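Local structure of glutathione S-transferase 5 (Caenorhabditis elegans, 1ZL9) at residues A[6-11]-A[52-57]; A[15-20]-A[68-73]; A[47-52]-A[60-65]. The protein conjugates reduced glutathione to a wide range of hydrophobic electrophiles, and may help detoxify reactive oxygen species produced during bacterial infection. All coordinates share one frame; numbering follows the deposited sequence.

How the interactions relate
All three interactions lie in the thioredoxin-like N-terminal domain of this sigma-class transferase. Interaction 1 pairs strands 4-9 and 55-58 in the middle of a four-stranded mixed sheet. Interaction 2 packs helices 16-25 and 66-76 together on the sheet face that carries Leu-6 and Leu-56, its centre about 10 Å from that of interaction 1. Interaction 3 sets the loop before strand 55-58 beside edge strand 61-64, centre about 9 Å from interaction 1. Along the chain, the segments of interaction 1 alternate with those of interactions 2 and 3, and interaction 3 is nested inside the loop closed by interaction 2. Interactions 1 and 3 share Gln-52 and together line the glutathione pocket beside the dimer interface.

Interaction 1 (A[6-11]-A[52-57]); sequences LTYFNG and QLPFLE. With GSH (glutathione), chain C.
Thr-7 and Phe-55 lie side by side on one face of the sheet, as a hydrogen-bonded antiparallel pair in the thioredoxin-like fold of the glutathione transferases. Their backbones exchange two bonds. Thr-7 N reaches Phe-55 O at 2.9 Å, and Phe-55 N returns to Thr-7 O. Thr-7 CB makes a CH-pi contact over the Phe-55 ring, shifted toward its rim, 4.1 Å from the centroid. The CG of Phe-55 stands between its backbone N and carbonyl carbon (chi1 69°), which holds the ring beside Thr-7. On the other face Leu-6 and Leu-56 form a non-hydrogen-bonded pair. Leu-56 CD1 lies against both the CA and the CD1 of Leu-6, and helix 66-76 covers Leu-56.

Just before Phe-55 in the chain, the peptide bond between Leu-53 and Pro-54 is cis, the cis-proline of thioredoxin-like folds. Pro-54 runs alongside Tyr-8, and its N meets the ring edge at CD1. Tyr-8 probably binds glutathione, as in related transferases; its OH is hydrogen-bonded to Ala-14 N. Leu-53 crosses Phe-9 at about a right angle. Leu-53 CD1 makes a CH-pi contact over the centre of the Phe-9 ring, 3.6 Å from the centroid. Leu-53 N donates to glutathione O2, and glutathione N2 donates to Leu-53 O. Thr-7 OG1 is hydrogen-bonded to Asn-32 ND2. It also donates to a water at 2.6 Å, and that water donates onward to Glu-57 OE1.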
loop_
_atom_site.group_PDB
_atom_site.type_symbol
_atom_site.label_atom_id
_atom_site.label_comp_id
_atom_site.label_asym_id
_atom_site.label_seq_id
_atom_site.Cartn_x
_atom_site.Cartn_y
_atom_site.Cartn_z
ATOM N N LEU A 6 1.669 -14.409 14.533
ATOM C CA LEU A 6 1.809 -14.060 13.139
ATOM C C LEU A 6 1.628 -15.337 12.342
ATOM O O LEU A 6 2.302 -16.319 12.590
ATOM C CB LEU A 6 3.200 -13.483 12.847
ATOM C CG LEU A 6 3.468 -13.112 11.384
ATOM C CD1 LEU A 6 2.691 -11.806 10.986
ATOM C CD2 LEU A 6 4.951 -12.876 11.115
ATOM N N THR A 7 0.725 -15.336 11.395
ATOM C CA THR A 7 0.513 -16.516 10.557
ATOM C C THR A 7 0.962 -16.203 9.153
ATOM O O THR A 7 0.483 -15.252 8.525
ATOM C CB THR A 7 -0.927 -16.855 10.565
ATOM O OG1 THR A 7 -1.292 -17.220 11.886
ATOM C CG2 THR A 7 -1.181 -18.014 9.708
ATOM N N TYR A 8 1.957 -16.960 8.695
ATOM C CA TYR A 8 2.435 -16.839 7.332
ATOM C C TYR A 8 2.982 -18.199 6.900
ATOM O O TYR A 8 2.941 -19.119 7.674
ATOM C CB TYR A 8 3.496 -15.714 7.244
ATOM C CG TYR A 8 3.936 -15.333 5.853
ATOM C CD1 TYR A 8 3.044 -14.854 4.936
ATOM C CD2 TYR A 8 5.289 -15.510 5.412
ATOM C CE1 TYR A 8 3.448 -14.510 3.658
ATOM C CE2 TYR A 8 5.670 -15.194 4.139
ATOM C CZ TYR A 8 4.768 -14.686 3.260
ATOM O OH TYR A 8 5.168 -14.350 1.961
ATOM N N PHE A 9 3.386 -18.326 5.647
ATOM C CA PHE A 9 4.085 -19.514 5.143
ATOM C C PHE A 9 5.488 -19.682 5.754
ATOM O O PHE A 9 6.016 -18.771 6.437
ATOM C CB PHE A 9 4.127 -19.477 3.628
ATOM C CG PHE A 9 2.765 -19.482 3.033
ATOM C CD1 PHE A 9 1.959 -20.608 3.166
ATOM C CD2 PHE A 9 2.243 -18.337 2.429
ATOM C CE1 PHE A 9 0.634 -20.607 2.653
ATOM C CE2 PHE A 9 0.949 -18.333 1.934
ATOM C CZ PHE A 9 0.150 -19.442 2.028
ATOM N N ASN A 10 6.021 -20.884 5.612
ATOM C CA ASN A 10 7.370 -21.177 6.034
ATOM C C ASN A 10 8.386 -20.585 5.064
ATOM O O ASN A 10 8.972 -21.286 4.252
ATOM C CB ASN A 10 7.633 -22.681 6.171
ATOM C CG ASN A 10 8.971 -22.933 6.815
ATOM O OD1 ASN A 10 9.521 -22.055 7.545
ATOM N ND2 ASN A 10 9.548 -24.100 6.533
ATOM N N GLY A 11 8.600 -19.290 5.201
ATOM C CA GLY A 11 9.520 -18.565 4.343
ATOM C C GLY A 11 9.573 -17.137 4.848
ATOM O O GLY A 11 8.783 -16.741 5.753
ATOM N N GLN A 52 -5.911 -14.537 2.528
ATOM C CA GLN A 52 -4.486 -14.621 2.173
ATOM C C GLN A 52 -3.603 -14.399 3.415
ATOM O O GLN A 52 -4.108 -13.883 4.424
ATOM C CB GLN A 52 -4.124 -13.576 1.093
ATOM C CG GLN A 52 -4.819 -13.916 -0.249
ATOM C CD GLN A 52 -4.225 -13.206 -1.395
ATOM O OE1 GLN A 52 -3.651 -13.842 -2.307
ATOM N NE2 GLN A 52 -4.333 -11.882 -1.384
ATOM N N LEU A 53 -2.314 -14.782 3.328
ATOM C CA LEU A 53 -1.335 -14.543 4.388
ATOM C C LEU A 53 -0.372 -13.444 3.896
ATOM O O LEU A 53 -0.206 -13.260 2.694
ATOM C CB LEU A 53 -0.522 -15.840 4.672
ATOM C CG LEU A 53 -1.348 -17.094 4.945
ATOM C CD1 LEU A 53 -0.468 -18.329 5.358
ATOM C CD2 LEU A 53 -2.402 -16.728 6.010
ATOM N N PRO A 54 0.270 -12.719 4.799
ATOM C CA PRO A 54 0.137 -12.892 6.256
ATOM C C PRO A 54 -1.084 -12.280 6.913
ATOM O O PRO A 54 -1.775 -11.439 6.323
ATOM C CB PRO A 54 1.389 -12.147 6.777
ATOM C CG PRO A 54 1.557 -11.030 5.779
ATOM C CD PRO A 54 1.204 -11.628 4.473
ATOM N N PHE A 55 -1.386 -12.738 8.122
ATOM C CA PHE A 55 -2.243 -11.988 9.015
ATOM C C PHE A 55 -1.719 -12.126 10.418
ATOM O O PHE A 55 -0.996 -13.072 10.736
ATOM C CB PHE A 55 -3.743 -12.340 8.880
ATOM C CG PHE A 55 -4.106 -13.709 9.369
ATOM C CD1 PHE A 55 -4.399 -13.934 10.704
ATOM C CD2 PHE A 55 -4.140 -14.763 8.500
ATOM C CE1 PHE A 55 -4.759 -15.241 11.148
ATOM C CE2 PHE A 55 -4.520 -16.027 8.900
ATOM C CZ PHE A 55 -4.845 -16.275 10.227
ATOM N N LEU A 56 -1.994 -11.104 11.218
ATOM C CA LEU A 56 -1.508 -11.015 12.572
ATOM C C LEU A 56 -2.726 -11.086 13.478
ATOM O O LEU A 56 -3.740 -10.475 13.189
ATOM C CB LEU A 56 -0.812 -9.689 12.804
ATOM C CG LEU A 56 -0.407 -9.350 14.220
ATOM C CD1 LEU A 56 0.839 -10.149 14.548
ATOM C CD2 LEU A 56 -0.163 -7.860 14.444
ATOM N N GLU A 57 -2.612 -11.843 14.541
ATOM C CA GLU A 57 -3.626 -11.809 15.613
ATOM C C GLU A 57 -3.116 -11.075 16.857
ATOM O O GLU A 57 -1.998 -11.344 17.335
ATOM C CB GLU A 57 -4.019 -13.226 15.953
ATOM C CG GLU A 57 -4.972 -13.852 14.977
ATOM C CD GLU A 57 -5.058 -15.382 15.202
ATOM O OE1 GLU A 57 -4.205 -16.174 14.727
ATOM O OE2 GLU A 57 -5.975 -15.797 15.901
HETATM N N1 GSH C . -1.373 -7.372 -0.603
HETATM C CA1 GSH C . -0.923 -8.577 0.010
HETATM C C1 GSH C . -0.104 -8.346 1.214
HETATM O O11 GSH C . -0.252 -9.042 2.348
HETATM O O12 GSH C . 0.868 -7.507 1.102
HETATM C CB1 GSH C . -0.858 -9.887 -0.709
HETATM C CG1 GSH C . -1.055 -11.147 0.149
HETATM C CD1 GSH C . -0.740 -12.377 -0.680
HETATM O OE1 GSH C . -0.629 -12.211 -2.024
HETATM N N2 GSH C . -0.631 -13.579 -0.111
HETATM C CA2 GSH C . -0.181 -14.729 -0.838
HETATM C C2 GSH C . -1.135 -15.843 -0.523
HETATM O O2 GSH C . -1.564 -15.895 0.776
HETATM C CB2 GSH C . 1.225 -14.964 -0.297
HETATM S SG2 GSH C . 1.918 -16.444 -1.060
HETATM N N3 GSH C . -1.484 -16.749 -1.405
HETATM C CA3 GSH C . -2.248 -17.962 -1.108
HETATM C C3 GSH C . -3.683 -17.814 -1.548
HETATM O O31 GSH C . -4.084 -16.609 -2.141
HETATM O O32 GSH C . -4.590 -18.747 -1.365
HETATM O O HOH W 1 -2.195 -15.243 13.329
#

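Interaction 2 (A[15-20]-A[68-73]); sequences GEVSRQ and AIARFL
Ser-18 faces Ile-69, Ala-70 and Leu-73 where helices 16-25 and 66-76 run nearly parallel on one face of the thioredoxin-like sheet, in the N-terminal domain. The two short segments are 13° apart, with axes 9.1 Å from each other. Ser-18 OG is anti to its own carbonyl carbon (chi1 -69°) and comes against Ile-69 CG2 at 3.3 Å. Ser-18 CB meets Leu-73 CD1 at 3.9 Å. Val-17 lies to one side, and its CG1 touches the CB methyl of Ala-70 at 3.9 Å. Small residues at the nearest point let the backbones approach, with 5.3 Å between Ser-18 CA and Ala-70 CA.

The next shell surrounds this contact. Leu-56 of strand 55-58 lies against Ile-69 and Leu-73, so helix 66-76 rests on the sheet, while Trp-157 of helix 157-171 packs on both Val-17 and Ala-70. Arg-19 points away from helix 66-76. Arg-19 NH1 forms a salt bridge with Glu-16 OE1 at 3.0 Å, nearly in the guanidinium plane, and Arg-19 NE forms another with Asp-31. Gln-20 NE2 gives a straight bond to Glu-16 OE2 (174°), which also pairs with Arg-202. Farther out, Phe-72 meets Trp-85 of the second subunit edge to face.

The contact between the helices is thus van der Waals in kind, made by methyl groups and the Ser-18 side chain. The charges of Glu-16 and Arg-19 are paired away from helix 66-76.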
loop_
_atom_site.group_PDB
_atom_site.type_symbol
_atom_site.label_atom_id
_atom_site.label_comp_id
_atom_site.label_asym_id
_atom_site.label_seq_id
_atom_site.Cartn_x
_atom_site.Cartn_y
_atom_site.Cartn_z
ATOM N N GLY A 15 5.977 -11.886 5.352
ATOM C CA GLY A 15 5.931 -11.925 6.796
ATOM C C GLY A 15 7.196 -11.466 7.504
ATOM O O GLY A 15 7.164 -11.066 8.677
ATOM N N GLU A 16 8.308 -11.545 6.801
ATOM C CA GLU A 16 9.599 -11.424 7.407
ATOM C C GLU A 16 9.791 -10.096 8.081
ATOM O O GLU A 16 10.365 -10.010 9.178
ATOM C CB GLU A 16 10.707 -11.699 6.393
ATOM C CG GLU A 16 12.109 -11.621 6.984
ATOM C CD GLU A 16 12.407 -12.749 7.975
ATOM O OE1 GLU A 16 11.547 -13.638 8.155
ATOM O OE2 GLU A 16 13.542 -12.785 8.509
ATOM N N VAL A 17 9.317 -9.020 7.486
ATOM C CA VAL A 17 9.569 -7.723 8.112
ATOM C C VAL A 17 8.945 -7.582 9.524
ATOM O O VAL A 17 9.557 -6.985 10.443
ATOM C CB VAL A 17 9.228 -6.549 7.198
ATOM C CG1 VAL A 17 7.758 -6.414 6.937
ATOM C CG2 VAL A 17 9.762 -5.223 7.786
ATOM N N SER A 18 7.749 -8.146 9.675
ATOM C CA SER A 18 7.068 -8.183 10.958
ATOM C C SER A 18 7.860 -8.997 11.945
ATOM O O SER A 18 8.007 -8.622 13.095
ATOM C CB SER A 18 5.626 -8.670 10.753
ATOM O OG SER A 18 4.921 -7.668 10.056
ATOM N N ARG A 19 8.405 -10.132 11.513
ATOM C CA ARG A 19 9.228 -10.933 12.400
ATOM C C ARG A 19 10.454 -10.127 12.867
ATOM O O ARG A 19 10.886 -10.233 14.010
ATOM C CB ARG A 19 9.719 -12.195 11.683
ATOM C CG ARG A 19 8.633 -13.094 11.113
ATOM C CD ARG A 19 9.196 -14.466 10.806
ATOM N NE ARG A 19 8.237 -15.369 10.213
ATOM C CZ ARG A 19 8.116 -15.610 8.929
ATOM N NH1 ARG A 19 8.925 -15.052 8.053
ATOM N NH2 ARG A 19 7.206 -16.476 8.517
ATOM N N GLN A 20 10.997 -9.323 11.979
ATOM C CA GLN A 20 12.198 -8.533 12.294
ATOM C C GLN A 20 11.884 -7.348 13.207
ATOM O O GLN A 20 12.682 -6.980 14.046
ATOM C CB GLN A 20 12.918 -8.103 11.036
ATOM C CG GLN A 20 13.582 -9.329 10.326
ATOM C CD GLN A 20 14.555 -8.969 9.218
ATOM O OE1 GLN A 20 15.025 -7.847 9.148
ATOM N NE2 GLN A 20 14.925 -9.961 8.408
ATOM N N ALA A 68 0.144 -3.239 6.255
ATOM C CA ALA A 68 -0.682 -2.761 7.371
ATOM C C ALA A 68 -0.196 -3.336 8.684
ATOM O O ALA A 68 -0.156 -2.638 9.669
ATOM C CB ALA A 68 -2.188 -3.010 7.148
ATOM N N ILE A 69 0.179 -4.617 8.700
ATOM C CA ILE A 69 0.781 -5.234 9.831
ATOM C C ILE A 69 2.101 -4.589 10.232
ATOM O O ILE A 69 2.279 -4.267 11.385
ATOM C CB ILE A 69 0.951 -6.717 9.556
ATOM C CG1 ILE A 69 -0.423 -7.401 9.356
ATOM C CG2 ILE A 69 1.663 -7.416 10.678
ATOM C CD1 ILE A 69 -0.358 -8.750 8.682
ATOM N N ALA A 70 3.031 -4.429 9.288
ATOM C CA ALA A 70 4.351 -3.887 9.596
ATOM C C ALA A 70 4.197 -2.474 10.159
ATOM O O ALA A 70 4.855 -2.076 11.138
ATOM C CB ALA A 70 5.197 -3.852 8.311
ATOM N N ARG A 71 3.280 -1.713 9.569
ATOM C CA ARG A 71 3.060 -0.319 10.016
ATOM C C ARG A 71 2.458 -0.285 11.434
ATOM O O ARG A 71 2.870 0.503 12.282
ATOM C CB ARG A 71 2.187 0.475 9.030
ATOM C CG ARG A 71 1.939 1.953 9.462
ATOM C CD ARG A 71 1.279 2.825 8.454
ATOM N NE ARG A 71 2.247 3.028 7.401
ATOM C CZ ARG A 71 2.330 2.343 6.273
ATOM N NH1 ARG A 71 1.375 1.476 5.863
ATOM N NH2 ARG A 71 3.365 2.562 5.494
ATOM N N PHE A 72 1.522 -1.174 11.704
ATOM C CA PHE A 72 0.886 -1.222 13.002
ATOM C C PHE A 72 1.931 -1.566 14.056
ATOM O O PHE A 72 2.085 -0.856 15.080
ATOM C CB PHE A 72 -0.209 -2.283 13.003
ATOM C CG PHE A 72 -0.704 -2.621 14.392
ATOM C CD1 PHE A 72 -1.534 -1.753 15.055
ATOM C CD2 PHE A 72 -0.366 -3.818 15.018
ATOM C CE1 PHE A 72 -2.011 -2.060 16.345
ATOM C CE2 PHE A 72 -0.791 -4.080 16.316
ATOM C CZ PHE A 72 -1.621 -3.225 16.960
ATOM N N LEU A 73 2.728 -2.600 13.751
ATOM C CA LEU A 73 3.741 -3.020 14.706
ATOM C C LEU A 73 4.845 -1.958 14.835
ATOM O O LEU A 73 5.299 -1.671 15.952
ATOM C CB LEU A 73 4.345 -4.344 14.316
ATOM C CG LEU A 73 3.395 -5.556 14.350
ATOM C CD1 LEU A 73 4.152 -6.682 13.763
ATOM C CD2 LEU A 73 2.943 -5.897 15.692
#

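Interaction 3 (A[47-52]-A[60-65]); sequences AAPFGQ and GKKLAQ. With GSH (glutathione), chain C.
Loop residues 47-52, which lead into the glutathione site, pack through Pro-49 and Phe-50 on Ala-64 of edge strand 61-64 of the thioredoxin-like sheet. The loop forms a type I beta turn from Ala-48 to Gly-51. Its two central residues, Pro-49 and Phe-50, point toward the strand. The Ala-64 methyl touches both: its CB is 3.8 Å from Pro-49 CB and 3.7 Å from Phe-50 CD1. Phe-50 CG is anti to its carbonyl carbon (chi1 -51°), which brings the ring to Gln-65. There Gln-65 CG meets the ring edge, 4.0 Å from Phe-50 CE1.

At the other end Lys-62 crosses Pro-49 obliquely, with Lys-62 CB at 3.9 Å from Pro-49 CG. The lysine chain then bends at its tip. Lys-62 NZ makes a weak hydrogen bond of 3.4 Å to Ala-47 O.

The second subunit closes on this region. Ser-92 OG of the second subunit is hydrogen-bonded to Ala-64 O, and its Phe-137 meets the Phe-50 ring with planes at about 55°. Gln-52 and Gln-65 both line the pocket of the bound glutathione. Gln-65 holds the N-cap position of helix 66-76. The arrangement belongs to the glutathione site of the transferase dimer, where Asp-99 of the second subunit also binds the ligand.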
loop_
_atom_site.group_PDB
_atom_site.type_symbol
_atom_site.label_atom_id
_atom_site.label_comp_id
_atom_site.label_asym_id
_atom_site.label_seq_id
_atom_site.Cartn_x
_atom_site.Cartn_y
_atom_site.Cartn_z
ATOM N N ALA A 47 -10.297 -18.097 7.864
ATOM C CA ALA A 47 -9.484 -17.567 8.948
ATOM C C ALA A 47 -9.019 -16.175 8.463
ATOM O O ALA A 47 -9.345 -15.168 9.067
ATOM C CB ALA A 47 -8.315 -18.489 9.317
ATOM N N ALA A 48 -8.369 -16.109 7.315
ATOM C CA ALA A 48 -7.731 -14.866 6.903
ATOM C C ALA A 48 -8.767 -13.834 6.437
ATOM O O ALA A 48 -9.612 -14.159 5.616
ATOM C CB ALA A 48 -6.714 -15.176 5.804
ATOM N N PRO A 49 -8.702 -12.606 6.932
ATOM C CA PRO A 49 -9.639 -11.552 6.518
ATOM C C PRO A 49 -9.880 -11.432 5.015
ATOM O O PRO A 49 -11.027 -11.248 4.583
ATOM C CB PRO A 49 -8.982 -10.276 7.062
ATOM C CG PRO A 49 -8.340 -10.755 8.331
ATOM C CD PRO A 49 -7.770 -12.105 7.967
ATOM N N PHE A 50 -8.820 -11.536 4.234
ATOM C CA PHE A 50 -8.945 -11.512 2.793
ATOM C C PHE A 50 -8.516 -12.784 2.127
ATOM O O PHE A 50 -8.139 -12.780 0.944
ATOM C CB PHE A 50 -8.177 -10.336 2.197
ATOM C CG PHE A 50 -8.494 -9.045 2.847
ATOM C CD1 PHE A 50 -7.463 -8.246 3.357
ATOM C CD2 PHE A 50 -9.811 -8.620 2.993
ATOM C CE1 PHE A 50 -7.724 -7.028 3.952
ATOM C CE2 PHE A 50 -10.104 -7.348 3.611
ATOM C CZ PHE A 50 -9.049 -6.580 4.122
ATOM N N GLY A 51 -8.568 -13.872 2.857
ATOM C CA GLY A 51 -8.255 -15.182 2.281
ATOM C C GLY A 51 -6.774 -15.408 2.016
ATOM O O GLY A 51 -6.405 -16.339 1.267
ATOM N N GLN A 52 -5.911 -14.537 2.528
ATOM C CA GLN A 52 -4.486 -14.621 2.173
ATOM C C GLN A 52 -3.603 -14.399 3.415
ATOM O O GLN A 52 -4.108 -13.883 4.424
ATOM C CB GLN A 52 -4.124 -13.576 1.093
ATOM C CG GLN A 52 -4.819 -13.916 -0.249
ATOM C CD GLN A 52 -4.225 -13.206 -1.395
ATOM O OE1 GLN A 52 -3.651 -13.842 -2.307
ATOM N NE2 GLN A 52 -4.333 -11.882 -1.384
ATOM N N GLY A 60 -6.182 -12.326 19.753
ATOM C CA GLY A 60 -7.214 -12.974 18.957
ATOM C C GLY A 60 -7.850 -12.199 17.806
ATOM O O GLY A 60 -8.510 -12.846 16.976
ATOM N N LYS A 61 -7.685 -10.876 17.761
ATOM C CA LYS A 61 -8.278 -10.008 16.701
ATOM C C LYS A 61 -7.357 -9.992 15.452
ATOM O O LYS A 61 -6.137 -9.836 15.576
ATOM C CB LYS A 61 -8.447 -8.555 17.176
ATOM C CG LYS A 61 -9.411 -8.346 18.419
ATOM C CD LYS A 61 -9.023 -7.072 19.245
ATOM C CE LYS A 61 -9.788 -6.985 20.652
ATOM N NZ LYS A 61 -8.995 -7.520 21.883
ATOM N N LYS A 62 -7.945 -10.155 14.274
ATOM C CA LYS A 62 -7.160 -10.376 13.062
ATOM C C LYS A 62 -6.835 -9.064 12.334
ATOM O O LYS A 62 -7.679 -8.169 12.195
ATOM C CB LYS A 62 -7.865 -11.357 12.107
ATOM C CG LYS A 62 -7.781 -12.819 12.636
ATOM C CD LYS A 62 -8.656 -13.738 11.843
ATOM C CE LYS A 62 -9.163 -14.939 12.699
ATOM N NZ LYS A 62 -8.454 -16.147 12.222
ATOM N N LEU A 63 -5.614 -9.005 11.786
ATOM C CA LEU A 63 -5.209 -7.892 10.941
ATOM C C LEU A 63 -4.442 -8.470 9.765
ATOM O O LEU A 63 -3.416 -9.083 9.942
ATOM C CB LEU A 63 -4.312 -6.940 11.714
ATOM C CG LEU A 63 -3.702 -5.783 10.884
ATOM C CD1 LEU A 63 -4.787 -4.881 10.366
ATOM C CD2 LEU A 63 -2.684 -5.069 11.699
ATOM N N ALA A 64 -4.941 -8.231 8.562
ATOM C CA ALA A 64 -4.324 -8.658 7.323
ATOM C C ALA A 64 -3.538 -7.544 6.668
ATOM O O ALA A 64 -3.633 -6.371 7.075
ATOM C CB ALA A 64 -5.435 -9.039 6.404
ATOM N N GLN A 65 -2.856 -7.921 5.588
ATOM C CA GLN A 65 -2.066 -7.053 4.691
ATOM C C GLN A 65 -0.661 -6.720 5.235
ATOM O O GLN A 65 -0.534 -6.042 6.246
ATOM C CB GLN A 65 -2.833 -5.806 4.288
ATOM C CG GLN A 65 -3.937 -6.157 3.223
ATOM C CD GLN A 65 -3.429 -6.303 1.806
ATOM O OE1 GLN A 65 -4.185 -6.718 0.887
ATOM N NE2 GLN A 65 -2.206 -5.955 1.591
HETATM N N1 GSH C . -1.373 -7.372 -0.603
HETATM C CA1 GSH C . -0.923 -8.577 0.010
HETATM C C1 GSH C . -0.104 -8.346 1.214
HETATM O O11 GSH C . -0.252 -9.042 2.348
HETATM O O12 GSH C . 0.868 -7.507 1.102
HETATM C CB1 GSH C . -0.858 -9.887 -0.709
HETATM C CG1 GSH C . -1.055 -11.147 0.149
HETATM C CD1 GSH C . -0.740 -12.377 -0.680
HETATM O OE1 GSH C . -0.629 -12.211 -2.024
HETATM N N2 GSH C . -0.631 -13.579 -0.111
HETATM C CA2 GSH C . -0.181 -14.729 -0.838
HETATM C C2 GSH C . -1.135 -15.843 -0.523
HETATM O O2 GSH C . -1.564 -15.895 0.776
HETATM C CB2 GSH C . 1.225 -14.964 -0.297
HETATM S SG2 GSH C . 1.918 -16.444 -1.060
HETATM N N3 GSH C . -1.484 -16.749 -1.405
HETATM C CA3 GSH C . -2.248 -17.962 -1.108
HETATM C C3 GSH C . -3.683 -17.814 -1.548
HETATM O O31 GSH C . -4.084 -16.609 -2.141
HETATM O O32 GSH C . -4.590 -18.747 -1.365
#